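Local coordinates for uncharacterized protein AF_1382 (Archaeoglobus fulgidus DSM 4304, PDB 2QVO) that is of unknown function but has a fold resembling small winged-helix proteins, and so may bind DNA, at residues L15-Y23 / Q78-I88. Numbering follows the deposited sequence.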
loop_
_atom_site.group_PDB
_atom_site.type_symbol
_atom_site.label_atom_id
_atom_site.label_comp_id
_atom_site.label_asym_id
_atom_site.label_seq_id
_atom_site.Cartn_x
_atom_site.Cartn_y
_atom_site.Cartn_z
ATOM N N LEU A 15 -6.167 -3.778 -1.031
ATOM C CA LEU A 15 -5.599 -4.414 0.164
ATOM C C LEU A 15 -4.137 -4.821 -0.034
ATOM O O LEU A 15 -3.284 -4.495 0.802
ATOM C CB LEU A 15 -6.404 -5.660 0.558
ATOM C CG LEU A 15 -5.743 -6.458 1.686
ATOM C CD1 LEU A 15 -5.887 -5.709 2.983
ATOM C CD2 LEU A 15 -6.320 -7.865 1.792
ATOM N N GLU A 16 -3.872 -5.548 -1.121
ATOM C CA GLU A 16 -2.528 -6.035 -1.437
ATOM C C GLU A 16 -1.539 -4.875 -1.554
ATOM O O GLU A 16 -0.395 -4.998 -1.116
ATOM C CB GLU A 16 -2.505 -6.833 -2.744
ATOM C CG GLU A 16 -3.032 -8.261 -2.646
ATOM C CD GLU A 16 -3.237 -8.898 -4.021
ATOM O OE1 GLU A 16 -2.532 -8.505 -4.989
ATOM O OE2 GLU A 16 -4.105 -9.789 -4.133
ATOM N N ILE A 17 -1.973 -3.769 -2.148
ATOM C CA ILE A 17 -1.123 -2.577 -2.269
ATOM C C ILE A 17 -0.790 -2.000 -0.885
ATOM O O ILE A 17 0.382 -1.746 -0.547
ATOM C CB ILE A 17 -1.747 -1.533 -3.236
ATOM C CG1 ILE A 17 -1.748 -2.114 -4.656
ATOM C CG2 ILE A 17 -0.968 -0.212 -3.221
ATOM C CD1 ILE A 17 -2.755 -1.483 -5.600
ATOM N N LEU A 18 -1.826 -1.827 -0.068
ATOM C CA LEU A 18 -1.639 -1.298 1.270
ATOM C C LEU A 18 -0.702 -2.144 2.124
ATOM O O LEU A 18 0.167 -1.590 2.809
ATOM C CB LEU A 18 -2.999 -1.184 1.980
ATOM C CG LEU A 18 -2.917 -0.551 3.368
ATOM C CD1 LEU A 18 -2.417 0.891 3.295
ATOM C CD2 LEU A 18 -4.301 -0.642 4.077
ATOM N N MET A 19 -0.892 -3.463 2.104
ATOM C CA MET A 19 -0.138 -4.358 2.974
ATOM C C MET A 19 1.283 -4.480 2.438
ATOM O O MET A 19 2.211 -4.613 3.217
ATOM C CB MET A 19 -0.808 -5.730 3.123
ATOM C CG MET A 19 -2.194 -5.659 3.874
ATOM S SD MET A 19 -2.213 -4.593 5.318
ATOM C CE MET A 19 -1.392 -5.678 6.473
ATOM N N THR A 20 1.440 -4.385 1.116
ATOM C CA THR A 20 2.798 -4.345 0.519
ATOM C C THR A 20 3.618 -3.158 1.008
ATOM O O THR A 20 4.794 -3.311 1.365
ATOM C CB THR A 20 2.756 -4.350 -1.040
ATOM O OG1 THR A 20 2.150 -5.568 -1.495
ATOM C CG2 THR A 20 4.171 -4.259 -1.616
ATOM N N ILE A 21 3.014 -1.972 1.021
ATOM C CA ILE A 21 3.675 -0.775 1.545
ATOM C C ILE A 21 4.023 -0.982 3.017
ATOM O O ILE A 21 5.124 -0.666 3.453
ATOM C CB ILE A 21 2.777 0.484 1.384
ATOM C CG1 ILE A 21 2.415 0.696 -0.093
ATOM C CG2 ILE A 21 3.446 1.753 1.973
ATOM C CD1 ILE A 21 1.277 1.712 -0.308
ATOM N N TYR A 22 3.062 -1.504 3.774
ATOM C CA TYR A 22 3.235 -1.759 5.198
ATOM C C TYR A 22 4.455 -2.658 5.476
ATOM O O TYR A 22 5.374 -2.258 6.218
ATOM C CB TYR A 22 1.939 -2.365 5.760
ATOM C CG TYR A 22 2.024 -2.786 7.212
ATOM C CD1 TYR A 22 1.989 -1.836 8.239
ATOM C CD2 TYR A 22 2.148 -4.128 7.550
ATOM C CE1 TYR A 22 2.078 -2.231 9.580
ATOM C CE2 TYR A 22 2.229 -4.533 8.884
ATOM C CZ TYR A 22 2.194 -3.586 9.883
ATOM O OH TYR A 22 2.289 -4.008 11.193
ATOM N N TYR A 23 4.474 -3.842 4.874
ATOM C CA TYR A 23 5.547 -4.808 5.122
ATOM C C TYR A 23 6.892 -4.339 4.583
ATOM O O TYR A 23 7.915 -4.535 5.223
ATOM C CB TYR A 23 5.199 -6.190 4.588
ATOM C CG TYR A 23 4.174 -6.878 5.458
ATOM C CD1 TYR A 23 4.490 -7.253 6.772
ATOM C CD2 TYR A 23 2.895 -7.128 4.987
ATOM C CE1 TYR A 23 3.561 -7.875 7.582
ATOM C CE2 TYR A 23 1.943 -7.745 5.797
ATOM C CZ TYR A 23 2.289 -8.116 7.089
ATOM O OH TYR A 23 1.362 -8.736 7.895
ATOM N N GLN A 78 -0.716 3.739 8.600
ATOM C CA GLN A 78 -0.066 2.687 9.381
ATOM C C GLN A 78 -1.037 1.988 10.330
ATOM O O GLN A 78 -1.048 0.757 10.418
ATOM C CB GLN A 78 1.149 3.218 10.171
ATOM C CG GLN A 78 1.794 2.133 11.022
ATOM C CD GLN A 78 3.300 2.254 11.144
ATOM O OE1 GLN A 78 3.882 3.311 10.894
ATOM N NE2 GLN A 78 3.943 1.160 11.544
ATOM N N LYS A 79 -1.822 2.777 11.054
ATOM C CA LYS A 79 -2.810 2.240 12.000
ATOM C C LYS A 79 -3.786 1.290 11.291
ATOM O O LYS A 79 -3.993 0.156 11.717
ATOM C CB LYS A 79 -3.581 3.388 12.639
ATOM C CG LYS A 79 -2.867 4.117 13.783
ATOM C CD LYS A 79 -3.711 5.322 14.180
ATOM C CE LYS A 79 -3.368 5.873 15.543
ATOM N NZ LYS A 79 -4.325 6.966 15.894
ATOM N N ILE A 80 -4.353 1.762 10.187
ATOM C CA ILE A 80 -5.251 0.942 9.359
ATOM C C ILE A 80 -4.590 -0.372 8.922
ATOM O O ILE A 80 -5.149 -1.448 9.113
ATOM C CB ILE A 80 -5.776 1.740 8.152
ATOM C CG1 ILE A 80 -6.729 2.845 8.626
ATOM C CG2 ILE A 80 -6.461 0.805 7.112
ATOM C CD1 ILE A 80 -7.064 3.871 7.577
ATOM N N ALA A 81 -3.380 -0.297 8.362
ATOM C CA ALA A 81 -2.685 -1.523 7.944
ATOM C C ALA A 81 -2.479 -2.509 9.082
ATOM O O ALA A 81 -2.636 -3.706 8.905
ATOM C CB ALA A 81 -1.342 -1.189 7.275
ATOM N N GLN A 82 -2.096 -2.005 10.248
ATOM C CA GLN A 82 -1.875 -2.851 11.407
ATOM C C GLN A 82 -3.142 -3.605 11.832
ATOM O O GLN A 82 -3.084 -4.795 12.175
ATOM C CB GLN A 82 -1.318 -2.011 12.553
ATOM C CG GLN A 82 0.164 -1.721 12.377
ATOM C CD GLN A 82 0.706 -0.658 13.319
ATOM O OE1 GLN A 82 -0.049 0.045 14.008
ATOM N NE2 GLN A 82 2.025 -0.535 13.349
ATOM N N GLN A 83 -4.276 -2.912 11.765
ATOM C CA GLN A 83 -5.577 -3.494 12.111
ATOM C C GLN A 83 -6.019 -4.527 11.072
ATOM O O GLN A 83 -6.554 -5.574 11.422
ATOM C CB GLN A 83 -6.634 -2.399 12.269
ATOM C CG GLN A 83 -6.404 -1.425 13.431
ATOM C CD GLN A 83 -6.839 -1.979 14.781
ATOM O OE1 GLN A 83 -7.943 -2.520 14.931
ATOM N NE2 GLN A 83 -5.970 -1.843 15.778
ATOM N N ILE A 84 -5.756 -4.253 9.796
ATOM C CA ILE A 84 -6.042 -5.224 8.742
ATOM C C ILE A 84 -5.192 -6.500 8.909
ATOM O O ILE A 84 -5.683 -7.622 8.740
ATOM C CB ILE A 84 -5.868 -4.615 7.340
ATOM C CG1 ILE A 84 -6.966 -3.572 7.078
ATOM C CG2 ILE A 84 -5.889 -5.719 6.288
ATOM C CD1 ILE A 84 -6.814 -2.776 5.782
ATOM N N LYS A 85 -3.917 -6.319 9.252
ATOM C CA LYS A 85 -3.040 -7.441 9.575
ATOM C C LYS A 85 -3.689 -8.365 10.616
ATOM O O LYS A 85 -3.726 -9.584 10.435
ATOM C CB LYS A 85 -1.681 -6.937 10.075
ATOM C CG LYS A 85 -0.694 -8.058 10.423
ATOM C CD LYS A 85 0.521 -7.528 11.176
ATOM C CE LYS A 85 1.592 -8.620 11.313
ATOM N NZ LYS A 85 1.041 -9.874 11.921
ATOM N N SER A 86 -4.209 -7.790 11.695
ATOM C CA SER A 86 -4.886 -8.611 12.708
ATOM C C SER A 86 -6.126 -9.314 12.154
ATOM O O SER A 86 -6.364 -10.476 12.474
ATOM C CB SER A 86 -5.211 -7.816 13.974
ATOM O OG SER A 86 -6.073 -6.737 13.695
ATOM N N ILE A 87 -6.895 -8.629 11.307
ATOM C CA ILE A 87 -8.060 -9.258 10.667
ATOM C C ILE A 87 -7.644 -10.440 9.805
ATOM O O ILE A 87 -8.209 -11.523 9.917
ATOM C CB ILE A 87 -8.897 -8.256 9.836
ATOM C CG1 ILE A 87 -9.553 -7.239 10.774
ATOM C CG2 ILE A 87 -9.985 -8.992 9.036
ATOM C CD1 ILE A 87 -10.094 -6.036 10.083
ATOM N N ILE A 88 -6.633 -10.238 8.960
ATOM C CA ILE A 88 -6.122 -11.326 8.126
ATOM C C ILE A 88 -5.698 -12.524 8.981
ATOM O O ILE A 88 -6.020 -13.667 8.635
ATOM C CB ILE A 88 -4.969 -10.854 7.200
ATOM C CG1 ILE A 88 -5.511 -9.891 6.138
ATOM C CG2 ILE A 88 -4.257 -12.053 6.551
ATOM C CD1 ILE A 88 -4.426 -9.138 5.365
#
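Met19 and Tyr22 pack as knobs into holes of helix 75-90, in an apolar helix-to-helix contact that joins the first long helix of the chain to the last. The segments cross steeply, at -107°, with axes 9.8 Å apart; Met19 and Ala81 are the nearest residues across the crossing, and the alanine methyl points at helix 12-26. The methionine chain bends at chi2 and chi3, which curls its thioether over Ala81 and brings CE within 3.4 Å of Ala81 O; that carbonyl is already engaged by Lys85 N within its own helix. SD also lies 4.0 Å from Ile84 CG2. On one flank, Leu15 and Ile84 slide past each other in opposite directions, tightly, with CD1 of the leucine 3.3 Å from CG2 of the isoleucine, while Leu18 CD2 fits against Ile84 CD1 and Ile80 CG2. The chain order, helices 12-26, 33-39 and 44-56, then the hairpin of strands 60-65 and 68-73 and the closing helix 75-90, with a short strand 31-32 completing the antiparallel sheet, is consistent with a winged-helix fold; the contact thus packs the C-terminal helix onto helix 12-26, whose Ile17 and Ile21 face helices 33-39 and 44-56. Tyr22, its CG anti to the backbone N (chi1 175°), sends its ring across helix 75-90: CD1 meets Ala81 CB obliquely at 3.5 Å, and OH comes 3.3 Å from Gln82 CG. An alanine in place of Tyr22 is likely to open a gap beside the Ala81 methyl and leave Gln82 CG without the ring that packs on it. Tyr22 CD2 in turn lies over the centre of the Tyr23 ring, 3.8 Å above its plane. Crossing the end of Tyr23 at about a right angle, the Lys85 methylenes pass its hydroxyl, with CG 3.3 Å from OH, before NZ continues toward Asp89 in a long, weak ion pair.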